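Local atomic coordinates of dipeptide Epimerase (Enterococcus faecalis V583, PDB entry 3JVA), a protein that belongs to the enolase superfamily and binds a magnesium ion in a TIM-barrel domain that follows a smaller N-terminal domain. Residues A249-L252 against V253-G256; N262-L265 against M266-G269; L275-N278 against Q279-T283; A309-K312 against N313-R316. All coordinates share one frame; numbering follows the deposited sequence.

Contact 1 (A249-L252 against V253-G256)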
loop_
_atom_site.group_PDB
_atom_site.type_symbol
_atom_site.label_atom_id
_atom_site.label_comp_id
_atom_site.label_asym_id
_atom_site.label_seq_id
_atom_site.Cartn_x
_atom_site.Cartn_y
_atom_site.Cartn_z
ATOM N N ALA B 249 -0.461 -17.305 13.817
ATOM C CA ALA B 249 -1.061 -17.894 12.629
ATOM C C ALA B 249 -1.776 -16.834 11.804
ATOM O O ALA B 249 -1.663 -16.814 10.583
ATOM C CB ALA B 249 -2.035 -19.005 13.020
ATOM N N LEU B 250 -2.516 -15.953 12.475
ATOM C CA LEU B 250 -3.247 -14.896 11.786
ATOM C C LEU B 250 -2.301 -13.997 10.992
ATOM O O LEU B 250 -2.574 -13.658 9.840
ATOM C CB LEU B 250 -4.039 -14.063 12.799
ATOM C CG LEU B 250 -4.869 -12.905 12.241
ATOM C CD1 LEU B 250 -5.778 -13.400 11.119
ATOM C CD2 LEU B 250 -5.685 -12.288 13.375
ATOM N N GLU B 251 -1.185 -13.623 11.611
ATOM C CA GLU B 251 -0.203 -12.770 10.957
ATOM C C GLU B 251 0.420 -13.495 9.769
ATOM O O GLU B 251 0.588 -12.907 8.700
ATOM C CB GLU B 251 0.883 -12.362 11.955
ATOM C CG GLU B 251 1.927 -11.404 11.405
ATOM C CD GLU B 251 1.318 -10.119 10.865
ATOM O OE1 GLU B 251 0.358 -9.606 11.482
ATOM O OE2 GLU B 251 1.812 -9.617 9.831
ATOM N N LEU B 252 0.739 -14.777 9.953
ATOM C CA LEU B 252 1.346 -15.582 8.895
ATOM C C LEU B 252 0.451 -15.732 7.666
ATOM O O LEU B 252 0.922 -15.586 6.536
ATOM C CB LEU B 252 1.730 -16.970 9.428
ATOM C CG LEU B 252 2.960 -17.021 10.339
ATOM C CD1 LEU B 252 3.080 -18.391 10.984
ATOM C CD2 LEU B 252 4.213 -16.703 9.520
ATOM N N VAL B 253 -0.832 -16.018 7.868
ATOM C CA VAL B 253 -1.724 -16.171 6.723
ATOM C C VAL B 253 -2.054 -14.813 6.113
ATOM O O VAL B 253 -2.288 -14.718 4.909
ATOM C CB VAL B 253 -3.043 -16.896 7.093
ATOM C CG1 VAL B 253 -2.733 -18.257 7.691
ATOM C CG2 VAL B 253 -3.865 -16.049 8.046
ATOM N N LYS B 254 -2.070 -13.769 6.940
ATOM C CA LYS B 254 -2.350 -12.414 6.469
ATOM C C LYS B 254 -1.317 -12.007 5.426
ATOM O O LYS B 254 -1.660 -11.525 4.346
ATOM C CB LYS B 254 -2.286 -11.403 7.618
ATOM C CG LYS B 254 -3.509 -11.341 8.516
ATOM C CD LYS B 254 -3.362 -10.207 9.528
ATOM C CE LYS B 254 -4.612 -10.041 10.382
ATOM N NZ LYS B 254 -4.498 -8.894 11.334
ATOM N N LYS B 255 -0.047 -12.197 5.767
ATOM C CA LYS B 255 1.048 -11.842 4.875
ATOM C C LYS B 255 1.347 -12.913 3.829
ATOM O O LYS B 255 2.139 -12.682 2.913
ATOM C CB LYS B 255 2.322 -11.568 5.682
ATOM C CG LYS B 255 2.179 -10.479 6.737
ATOM C CD LYS B 255 3.510 -10.177 7.423
ATOM C CE LYS B 255 4.459 -9.359 6.538
ATOM N NZ LYS B 255 4.930 -10.068 5.308
ATOM N N GLY B 256 0.713 -14.076 3.953
ATOM C CA GLY B 256 0.965 -15.154 3.011
ATOM C C GLY B 256 2.422 -15.573 3.111
ATOM O O GLY B 256 3.078 -15.844 2.109
#
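Leu250 and Lys254 meet because chi1 of Leu250 (-180°) throws its isobutyl branch forward, opposite the backbone N, while Lys254 (chi1 -79°) runs its extended chain back past it. The pair converges on Lys254 CE, which lies 3.4 Å from Leu250 CG and 3.6 Å from Leu250 CD1; the first separation is tighter than usual for carbons. Because Lys254 CG is modelled too close to Leu250 O, that tightness deserves caution. Glu251 bends at chi2 and brings its carboxylate against the aliphatic part of Lys255, with OE2 3.0 Å from Lys255 CD. This is no salt bridge, since Glu251 OE2 and Lys255 NZ stay 5.5 Å apart.

Residues 249-255 form the last turns of helix 246-255, the helix between strands 236-239 and 260-263 in a beta-alpha-beta unit of the barrel. A Schellman motif ends it: Gly256, with phi of 63°, is the C-prime residue, Thr257 N turns back to Leu252 O, and Gly256 N makes a weak 3.2 Å bond to Val253 O.

Further back, Val253 N bonds Ala249 O at 2.9 Å. Val253 packs on Ile280 and Ala284 of helix 271-284, whereas Leu250 and Lys254 touch their counterparts in the second subunit.

Contact 2 (N262-L265 against M266-G269)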
loop_
_atom_site.group_PDB
_atom_site.type_symbol
_atom_site.label_atom_id
_atom_site.label_comp_id
_atom_site.label_asym_id
_atom_site.label_seq_id
_atom_site.Cartn_x
_atom_site.Cartn_y
_atom_site.Cartn_z
ATOM N N ASN B 262 3.049 -25.564 11.056
ATOM C CA ASN B 262 3.216 -26.683 11.977
ATOM C C ASN B 262 2.784 -26.306 13.385
ATOM O O ASN B 262 3.337 -25.394 14.002
ATOM C CB ASN B 262 4.682 -27.139 11.973
ATOM C CG ASN B 262 4.889 -28.492 12.641
ATOM O OD1 ASN B 262 3.968 -29.308 12.734
ATOM N ND2 ASN B 262 6.117 -28.746 13.085
ATOM N N ILE B 263 1.777 -27.014 13.875
ATOM C CA ILE B 263 1.247 -26.803 15.215
ATOM C C ILE B 263 1.923 -27.748 16.199
ATOM O O ILE B 263 2.220 -28.890 15.854
ATOM C CB ILE B 263 -0.266 -27.149 15.279
ATOM C CG1 ILE B 263 -1.065 -26.256 14.334
ATOM C CG2 ILE B 263 -0.770 -27.040 16.720
ATOM C CD1 ILE B 263 -2.518 -26.711 14.168
ATOM N N LYS B 264 2.185 -27.268 17.412
ATOM C CA LYS B 264 2.713 -28.122 18.477
ATOM C C LYS B 264 1.943 -27.702 19.724
ATOM O O LYS B 264 1.911 -26.523 20.069
ATOM C CB LYS B 264 4.211 -27.937 18.694
ATOM C CG LYS B 264 5.052 -28.541 17.582
ATOM C CD LYS B 264 6.541 -28.424 17.871
ATOM C CE LYS B 264 7.355 -28.917 16.675
ATOM N NZ LYS B 264 8.823 -28.784 16.913
ATOM N N LEU B 265 1.309 -28.659 20.392
ATOM C CA LEU B 265 0.537 -28.325 21.586
ATOM C C LEU B 265 1.375 -27.619 22.649
ATOM O O LEU B 265 0.868 -26.755 23.371
ATOM C CB LEU B 265 -0.108 -29.586 22.183
ATOM C CG LEU B 265 -1.101 -30.333 21.287
ATOM C CD1 LEU B 265 -1.741 -31.460 22.077
ATOM C CD2 LEU B 265 -2.173 -29.373 20.762
ATOM N N MET B 266 2.660 -27.968 22.735
ATOM C CA MET B 266 3.544 -27.363 23.728
ATOM C C MET B 266 4.042 -25.968 23.337
ATOM O O MET B 266 4.780 -25.339 24.094
ATOM C CB MET B 266 4.730 -28.284 24.015
ATOM C CG MET B 266 4.332 -29.687 24.486
ATOM S SD MET B 266 3.085 -29.730 25.829
ATOM C CE MET B 266 2.383 -31.388 25.554
ATOM N N LYS B 267 3.653 -25.509 22.146
ATOM C CA LYS B 267 3.997 -24.171 21.664
ATOM C C LYS B 267 2.780 -23.260 21.831
ATOM O O LYS B 267 2.912 -22.077 22.162
ATOM C CB LYS B 267 4.338 -24.167 20.170
ATOM C CG LYS B 267 5.730 -24.620 19.782
ATOM C CD LYS B 267 6.011 -24.234 18.322
ATOM C CE LYS B 267 4.968 -24.815 17.367
ATOM N NZ LYS B 267 5.231 -24.434 15.943
ATOM N N CYS B 268 1.594 -23.813 21.576
ATOM C CA CYS B 268 0.359 -23.032 21.634
ATOM C C CYS B 268 -0.432 -23.087 22.935
ATOM O O CYS B 268 -1.393 -22.336 23.108
ATOM C CB CYS B 268 -0.566 -23.419 20.471
ATOM S SG CYS B 268 -1.168 -25.131 20.496
ATOM N N GLY B 269 -0.041 -23.966 23.848
ATOM C CA GLY B 269 -0.755 -24.045 25.109
ATOM C C GLY B 269 -1.970 -24.951 25.111
ATOM O O GLY B 269 -2.918 -24.717 25.866
#
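Lys267 reaches back from the short helix 265-268 to the strand before it, where its NZ gives a hydrogen bond to Asn262 O at 2.9 Å, with the donor tilted 28° from the carbonyl plane. The same ammonium forms a salt bridge with Asp240 OD1 and a hydrogen bond to Cys243 O, so three oxygens fix it. Asp240 is a magnesium ligand, which makes Lys267 a second-shell residue of the metal site.

Backbone bonds close the turn. Lys264, at the N-cap position, offers its carbonyl O to two donors: Lys267 N at 2.9 Å, well above the carbonyl plane, and Cys268 N at 3.1 Å, close to the line of the C=O bond. Gly269 N then bonds Leu265 O at 3.0 Å.

Apolar contacts complete it. A bend at chi3 (-57°) carries Lys267 CE over Lys264 CB at 3.5 Å, a tight fit, while the extended Lys264 chain goes its own way to within about 4 Å of the magnesium ion. Cys268 SG sits 4.2 Å from Ile263 CG2.

Around this buried turn, Ile263 and Leu265 pack on helix 271-284, Met266 and Leu265 lean on helix 96-114, and Ile263 pairs by backbone with Met289 of strand 287-290.

Contact 3 (L275-N278 against Q279-T283)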
loop_
_atom_site.group_PDB
_atom_site.type_symbol
_atom_site.label_atom_id
_atom_site.label_comp_id
_atom_site.label_asym_id
_atom_site.label_seq_id
_atom_site.Cartn_x
_atom_site.Cartn_y
_atom_site.Cartn_z
ATOM N N LEU B 275 -6.840 -25.617 17.962
ATOM C CA LEU B 275 -8.027 -25.587 17.120
ATOM C C LEU B 275 -8.152 -24.239 16.414
ATOM O O LEU B 275 -8.510 -24.182 15.237
ATOM C CB LEU B 275 -9.279 -25.867 17.955
ATOM C CG LEU B 275 -9.477 -27.339 18.320
ATOM C CD1 LEU B 275 -10.554 -27.453 19.401
ATOM C CD2 LEU B 275 -9.853 -28.135 17.077
ATOM N N LYS B 276 -7.845 -23.158 17.127
ATOM C CA LYS B 276 -7.919 -21.819 16.545
ATOM C C LYS B 276 -6.923 -21.697 15.403
ATOM O O LYS B 276 -7.242 -21.174 14.334
ATOM C CB LYS B 276 -7.591 -20.753 17.591
ATOM C CG LYS B 276 -8.582 -20.653 18.739
ATOM C CD LYS B 276 -8.142 -19.555 19.686
ATOM C CE LYS B 276 -9.036 -19.452 20.904
ATOM N NZ LYS B 276 -8.464 -18.466 21.866
ATOM N N ILE B 277 -5.703 -22.163 15.644
ATOM C CA ILE B 277 -4.674 -22.103 14.615
ATOM C C ILE B 277 -5.133 -22.833 13.357
ATOM O O ILE B 277 -5.055 -22.298 12.254
ATOM C CB ILE B 277 -3.344 -22.731 15.105
ATOM C CG1 ILE B 277 -2.748 -21.870 16.227
ATOM C CG2 ILE B 277 -2.361 -22.838 13.933
ATOM C CD1 ILE B 277 -1.581 -22.517 16.967
ATOM N N ASN B 278 -5.624 -24.057 13.521
ATOM C CA ASN B 278 -6.072 -24.818 12.368
ATOM C C ASN B 278 -7.242 -24.179 11.615
ATOM O O ASN B 278 -7.265 -24.196 10.387
ATOM C CB ASN B 278 -6.442 -26.243 12.769
ATOM C CG ASN B 278 -6.753 -27.105 11.572
ATOM O OD1 ASN B 278 -5.937 -27.218 10.659
ATOM N ND2 ASN B 278 -7.938 -27.711 11.557
ATOM N N GLN B 279 -8.213 -23.625 12.341
ATOM C CA GLN B 279 -9.362 -22.991 11.690
ATOM C C GLN B 279 -8.934 -21.737 10.938
ATOM O O GLN B 279 -9.460 -21.437 9.868
ATOM C CB GLN B 279 -10.433 -22.614 12.717
ATOM C CG GLN B 279 -11.011 -23.792 13.473
ATOM C CD GLN B 279 -11.942 -23.347 14.587
ATOM O OE1 GLN B 279 -11.732 -22.298 15.209
ATOM N NE2 GLN B 279 -12.964 -24.146 14.856
ATOM N N ILE B 280 -7.989 -20.994 11.505
ATOM C CA ILE B 280 -7.490 -19.791 10.848
ATOM C C ILE B 280 -6.780 -20.193 9.557
ATOM O O ILE B 280 -7.001 -19.594 8.499
ATOM C CB ILE B 280 -6.494 -19.032 11.752
ATOM C CG1 ILE B 280 -7.250 -18.370 12.912
ATOM C CG2 ILE B 280 -5.730 -17.988 10.930
ATOM C CD1 ILE B 280 -6.353 -17.885 14.047
ATOM N N CYS B 281 -5.932 -21.214 9.646
ATOM C CA CYS B 281 -5.184 -21.687 8.482
ATOM C C CYS B 281 -6.114 -22.263 7.419
ATOM O O CYS B 281 -6.001 -21.939 6.233
ATOM C CB CYS B 281 -4.163 -22.748 8.905
ATOM S SG CYS B 281 -2.782 -22.119 9.883
ATOM N N GLU B 282 -7.031 -23.125 7.848
ATOM C CA GLU B 282 -7.977 -23.747 6.935
ATOM C C GLU B 282 -8.755 -22.680 6.167
ATOM O O GLU B 282 -8.943 -22.786 4.960
ATOM C CB GLU B 282 -8.932 -24.648 7.726
ATOM C CG GLU B 282 -9.965 -25.384 6.896
ATOM C CD GLU B 282 -10.732 -26.401 7.724
ATOM O OE1 GLU B 282 -11.181 -26.048 8.831
ATOM O OE2 GLU B 282 -10.889 -27.550 7.264
ATOM N N THR B 283 -9.194 -21.645 6.875
ATOM C CA THR B 283 -9.944 -20.560 6.258
ATOM C C THR B 283 -9.095 -19.833 5.214
ATOM O O THR B 283 -9.602 -19.400 4.174
ATOM C CB THR B 283 -10.428 -19.582 7.337
ATOM O OG1 THR B 283 -11.284 -20.289 8.238
ATOM C CG2 THR B 283 -11.198 -18.425 6.727
HETATM O O HOH W 1 -9.971 -29.011 9.625
#
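Gln279 returns to Leu275 by two routes: its N donates to Leu275 O at 3.0 Å, and its CG lies close against the same oxygen, at 3.1 Å. Beyond it, Gln279 packs on Lys276 of the second subunit.

Ile280 repeats the pattern one residue on. With chi1 of -72°, CG1 is laid alongside the preceding turn, 3.1 Å from Lys276 O, the acceptor for Ile280 N; its other branch, CG2, faces helix 246-255.

Cys281 faces inward, with SG 4.1 Å from Ile277 CG2. Both residues look toward the sheet, Ile277 onto Ile263 and Cys281 onto Ile261 and Cys288. Helix 271-284 is thus one of the outer helices of the TIM barrel, laid against strands 260-263 and 287-290.

Glu282 N bonds Asn278 O, and the two side chains are joined through a water: Asn278 ND2 donates to it at 3.1 Å, and it lies 2.9 Å from Glu282 OE2, although its protons have competing acceptors. Asn278 OD1 is engaged by Asn313 ND2 of the neighbouring loop.

Thr283, held within the second segment, has both OG1 and N bonded to Gln279 O, at 2.7 and 3.0 Å. The two donors come from opposite faces of the carbonyl plane, with chi1 of -61° turning the hydroxyl back along the helix.

Contact 4 (A309-K312 against N313-R316)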
loop_
_atom_site.group_PDB
_atom_site.type_symbol
_atom_site.label_atom_id
_atom_site.label_comp_id
_atom_site.label_asym_id
_atom_site.label_seq_id
_atom_site.Cartn_x
_atom_site.Cartn_y
_atom_site.Cartn_z
ATOM N N ALA B 309 -6.230 -36.550 13.964
ATOM C CA ALA B 309 -7.204 -37.437 13.347
ATOM C C ALA B 309 -8.564 -36.759 13.193
ATOM O O ALA B 309 -9.262 -36.970 12.203
ATOM C CB ALA B 309 -7.350 -38.709 14.180
ATOM N N ALA B 310 -8.931 -35.935 14.171
ATOM C CA ALA B 310 -10.227 -35.262 14.160
ATOM C C ALA B 310 -10.404 -34.120 13.167
ATOM O O ALA B 310 -11.510 -33.900 12.675
ATOM C CB ALA B 310 -10.553 -34.758 15.563
ATOM N N GLN B 311 -9.324 -33.398 12.874
ATOM C CA GLN B 311 -9.387 -32.242 11.976
ATOM C C GLN B 311 -8.889 -32.496 10.554
ATOM O O GLN B 311 -7.740 -32.860 10.348
ATOM C CB GLN B 311 -8.596 -31.087 12.592
ATOM C CG GLN B 311 -9.201 -30.532 13.885
ATOM C CD GLN B 311 -10.414 -29.665 13.628
ATOM O OE1 GLN B 311 -11.553 -30.055 13.903
ATOM N NE2 GLN B 311 -10.180 -28.477 13.085
ATOM N N LYS B 312 -9.763 -32.281 9.576
ATOM C CA LYS B 312 -9.415 -32.486 8.173
ATOM C C LYS B 312 -8.201 -31.682 7.710
ATOM O O LYS B 312 -7.351 -32.194 6.975
ATOM C CB LYS B 312 -10.614 -32.135 7.291
ATOM C CG LYS B 312 -10.308 -32.088 5.802
ATOM C CD LYS B 312 -11.544 -31.682 5.008
ATOM C CE LYS B 312 -11.217 -31.490 3.536
ATOM N NZ LYS B 312 -10.654 -32.729 2.940
ATOM N N ASN B 313 -8.113 -30.424 8.136
ATOM C CA ASN B 313 -7.008 -29.576 7.702
ATOM C C ASN B 313 -5.635 -29.892 8.296
ATOM O O ASN B 313 -4.629 -29.340 7.846
ATOM C CB ASN B 313 -7.349 -28.100 7.929
ATOM C CG ASN B 313 -6.464 -27.180 7.119
ATOM O OD1 ASN B 313 -6.436 -27.253 5.888
ATOM N ND2 ASN B 313 -5.731 -26.313 7.803
ATOM N N ILE B 314 -5.576 -30.751 9.311
ATOM C CA ILE B 314 -4.278 -31.142 9.863
ATOM C C ILE B 314 -3.994 -32.379 9.027
ATOM O O ILE B 314 -4.389 -33.490 9.369
ATOM C CB ILE B 314 -4.350 -31.484 11.371
ATOM C CG1 ILE B 314 -4.789 -30.241 12.163
ATOM C CG2 ILE B 314 -2.973 -31.926 11.873
ATOM C CD1 ILE B 314 -4.851 -30.459 13.676
ATOM N N THR B 315 -3.309 -32.154 7.912
ATOM C CA THR B 315 -3.026 -33.194 6.936
ATOM C C THR B 315 -1.723 -33.960 7.076
ATOM O O THR B 315 -1.521 -34.958 6.384
ATOM C CB THR B 315 -3.064 -32.596 5.539
ATOM O OG1 THR B 315 -2.037 -31.605 5.432
ATOM C CG2 THR B 315 -4.411 -31.947 5.285
ATOM N N ARG B 316 -0.840 -33.484 7.946
ATOM C CA ARG B 316 0.443 -34.133 8.179
ATOM C C ARG B 316 0.679 -34.274 9.675
ATOM O O ARG B 316 0.171 -33.482 10.464
ATOM C CB ARG B 316 1.582 -33.310 7.570
ATOM C CG ARG B 316 1.538 -33.186 6.052
ATOM C CD ARG B 316 2.780 -32.461 5.561
ATOM N NE ARG B 316 2.896 -32.418 4.105
ATOM C CZ ARG B 316 2.322 -31.511 3.320
ATOM N NH1 ARG B 316 1.571 -30.545 3.838
ATOM N NH2 ARG B 316 2.520 -31.559 2.008
#
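A type I beta turn runs from Gln311 to Ile314, closed by Ile314 N donating to Gln311 O at 3.2 Å with an N-H...O angle of 152° and the donor 58° out of the carbonyl plane, well off the lone pairs.

The side chains at the two ends of the turn meet through carbon alone. Ile314 presents CG1 and CD1 to Gln311 CB, each at 3.9 Å, an ordinary van der Waals distance; the remainder of Gln311 leads away from the turn. One step along, Thr315 CG2 rests 3.4 Å from Lys312 O. Thr315 chi1 of 63° sets OG1 between the backbone N and the carbonyl carbon, and that hydroxyl hydrogen-bonds to Glu287 OE1 of the adjacent strand.

Topologically this is the second connection of a beta-alpha-beta unit: helix 298-310 ends, the chain reverses through the turn, and strand 314-317 enters the barrel sheet parallel to strand 287-290. Asn313 is joined to Cys288 of that strand by a backbone hydrogen bond.

The two central residues of the turn diverge in their partners. Asn313, buried, gives ND2 to Ile286 O, whereas Lys312 extends away from the turn to a salt bridge between its NZ and Glu86 of the second subunit, and Lys312 N bonds Glu82 of that same subunit.

How the contacts relate
The four contacts follow one another along the barrel domain without overlapping, from helix 246-255 through strand 260-263 and helix 271-284 to strand 314-317. Contact 3 is the hub. Its centre is about 11 Å from those of contacts 1 and 4 and about 13 Å from that of contact 2, and it touches all three: contacts 1 and 2 by apolar packing, such as Cys268 CB against Ile277 CD1 at 3.8 Å, and contact 4 also through the polar Asn278. Contacts 1 and 4, about 20 Å apart, do not touch. Contact 2 lies nearest the chain's centre, beside the magnesium ion, whereas contacts 1, 3 and 4 all reach the second subunit, so the elements at the metal site lie one contact away from the subunit interface.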